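Hypothetical protein (Aquifex aeolicus, PDB 2HEK) is of unproven function, binds zinc and GDP, and may act as a dGTPase. Local coordinates at residues D183-I186 against S187-R190. Residues are numbered along the deposited sequence; the frame is centred on the assembly and turned at random.
Sequences DRLI and STLR
T188 OG1 donates to L185 O over 3.0 Å, three residues back, where the short helix 183-187 ends. T188 N reaches the same oxygen from the same face of its carbonyl plane, well above that plane. T188 N also donates to R184 O, at 3.2 Å. T188 OG1 lies between the backbone N and the carbonyl carbon (chi1 65°), which turns it back to the helix and lays T188 CG2 over one face of the R184 guanidinium, 4.0 Å from R184 NE. The tightly packed side is mostly apolar, with T188 as its buried polar residue. L185 CD1 meets L189 CD2 at 4.2 Å, beside F158, while I186 rests on I61 and I65 of the HD-domain helix 51-69. The looser side, toward solvent, is at S187. S187 OG donates to R184 O at 2.8 Å and accepts from a water that bridges to R184 NH1. R184 is partly exposed but held at a subunit interface, by a salt bridge to E4 of the second subunit. R190 NH1 folds back to S187 O at 3.2 Å, in the plane of its guanidinium. L189 opens strand 189-192, which pairs with strand 195-199. A valine in place of T188 would probably cost L185 O its hydroxyl donor, with the backbone N-H remaining. Hydroxyls of S187 and T188 thus add to the backbone bonds of T188 N and L189 N where helix gives way to strand.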
ATOM      1  N   ASP A 183       5.781 -10.078   8.285  1.00 35.26           N
ATOM      2  CA  ASP A 183       6.027  -9.588   9.640  1.00 36.03           C
ATOM      3  C   ASP A 183       5.196 -10.360  10.667  1.00 33.24           C
ATOM      4  O   ASP A 183       5.711 -10.823  11.690  1.00 34.20           O
ATOM      5  CB  ASP A 183       5.648  -8.117   9.688  1.00 46.86           C
ATOM      6  CG  ASP A 183       6.230  -7.410  10.861  1.00 56.05           C
ATOM      7  OD1 ASP A 183       5.615  -7.481  11.973  1.00 61.26           O
ATOM      8  OD2 ASP A 183       7.288  -6.750  10.656  1.00 61.52           O
ATOM      9  N   ARG A 184       3.910 -10.509  10.385  1.00 26.92           N
ATOM     10  CA  ARG A 184       3.017 -11.326  11.194  1.00 31.72           C
ATOM     11  C   ARG A 184       3.482 -12.776  11.290  1.00 29.75           C
ATOM     12  O   ARG A 184       3.561 -13.317  12.393  1.00 30.11           O
ATOM     13  CB  ARG A 184       1.553 -11.233  10.689  1.00 31.19           C
ATOM     14  CG  ARG A 184       0.548 -12.105  11.493  1.00 32.68           C
ATOM     15  CD  ARG A 184       0.532 -11.758  13.006  1.00 34.75           C
ATOM     16  NE  ARG A 184      -0.581 -12.438  13.649  1.00 36.50           N
ATOM     17  CZ  ARG A 184      -0.890 -12.351  14.942  1.00 38.52           C
ATOM     18  NH1 ARG A 184      -0.184 -11.564  15.751  1.00 37.10           N
ATOM     19  NH2 ARG A 184      -1.935 -13.032  15.410  1.00 39.80           N
ATOM     20  N   LEU A 185       3.820 -13.398  10.161  1.00 31.68           N
ATOM     21  CA  LEU A 185       4.267 -14.792  10.187  1.00 29.56           C
ATOM     22  C   LEU A 185       5.502 -14.913  11.066  1.00 29.49           C
ATOM     23  O   LEU A 185       5.546 -15.764  11.969  1.00 32.69           O
ATOM     24  CB  LEU A 185       4.586 -15.319   8.771  1.00 30.51           C
ATOM     25  CG  LEU A 185       5.025 -16.782   8.698  1.00 28.89           C
ATOM     26  CD1 LEU A 185       4.045 -17.817   9.401  1.00 31.36           C
ATOM     27  CD2 LEU A 185       5.317 -17.196   7.257  1.00 32.66           C
ATOM     28  N   ILE A 186       6.493 -14.065  10.822  1.00 27.16           N
ATOM     29  CA  ILE A 186       7.716 -14.066  11.657  1.00 30.54           C
ATOM     30  C   ILE A 186       7.355 -13.970  13.157  1.00 33.34           C
ATOM     31  O   ILE A 186       7.891 -14.727  13.963  1.00 33.58           O
ATOM     32  CB  ILE A 186       8.674 -12.940  11.247  1.00 31.73           C
ATOM     33  CG1 ILE A 186       9.316 -13.294   9.892  1.00 31.09           C
ATOM     34  CG2 ILE A 186       9.759 -12.664  12.333  1.00 33.07           C
ATOM     35  CD1 ILE A 186      10.089 -12.180   9.237  1.00 33.53           C
ATOM     36  N   SER A 187       6.428 -13.090  13.527  1.00 34.00           N
ATOM     37  CA  SER A 187       6.119 -12.901  14.961  1.00 36.06           C
ATOM     38  C   SER A 187       5.495 -14.131  15.635  1.00 35.82           C
ATOM     39  O   SER A 187       5.581 -14.286  16.864  1.00 37.78           O
ATOM     40  CB  SER A 187       5.230 -11.662  15.193  1.00 38.95           C
ATOM     41  OG  SER A 187       3.891 -11.962  14.843  1.00 40.84           O
ATOM     42  N   THR A 188       4.864 -14.994  14.847  1.00 32.87           N
ATOM     43  CA  THR A 188       4.221 -16.196  15.380  1.00 35.00           C
ATOM     44  C   THR A 188       5.102 -17.448  15.331  1.00 33.01           C
ATOM     45  O   THR A 188       4.629 -18.540  15.663  1.00 34.29           O
ATOM     46  CB  THR A 188       2.877 -16.513  14.670  1.00 33.03           C
ATOM     47  OG1 THR A 188       3.110 -16.850  13.284  1.00 35.20           O
ATOM     48  CG2 THR A 188       1.972 -15.342  14.772  1.00 35.37           C
ATOM     49  N   LEU A 189       6.369 -17.308  14.942  1.00 32.03           N
ATOM     50  CA  LEU A 189       7.239 -18.478  14.838  1.00 31.66           C
ATOM     51  C   LEU A 189       7.692 -18.800  16.247  1.00 34.44           C
ATOM     52  O   LEU A 189       7.791 -17.900  17.070  1.00 31.50           O
ATOM     53  CB  LEU A 189       8.475 -18.233  13.946  1.00 31.47           C
ATOM     54  CG  LEU A 189       8.190 -17.934  12.456  1.00 31.18           C
ATOM     55  CD1 LEU A 189       9.484 -17.716  11.640  1.00 29.01           C
ATOM     56  CD2 LEU A 189       7.273 -19.026  11.839  1.00 30.57           C
ATOM     57  N   ARG A 190       7.943 -20.079  16.511  1.00 37.11           N
ATOM     58  CA  ARG A 190       8.464 -20.526  17.811  1.00 37.94           C
ATOM     59  C   ARG A 190       9.528 -21.575  17.539  1.00 38.21           C
ATOM     60  O   ARG A 190       9.488 -22.228  16.506  1.00 38.39           O
ATOM     61  CB  ARG A 190       7.358 -21.186  18.648  1.00 35.94           C
ATOM     62  CG  ARG A 190       6.139 -20.322  18.912  1.00 37.21           C
ATOM     63  CD  ARG A 190       6.407 -19.234  19.921  1.00 40.06           C
ATOM     64  NE  ARG A 190       5.178 -18.519  20.277  1.00 41.52           N
ATOM     65  CZ  ARG A 190       4.807 -17.370  19.699  1.00 44.18           C
ATOM     66  NH1 ARG A 190       5.566 -16.817  18.744  1.00 42.22           N
ATOM     67  NH2 ARG A 190       3.679 -16.773  20.058  1.00 42.79           N
TER
HETATM   68  O   HOH W   1       2.039  -9.666  15.172  1.00 42.95           O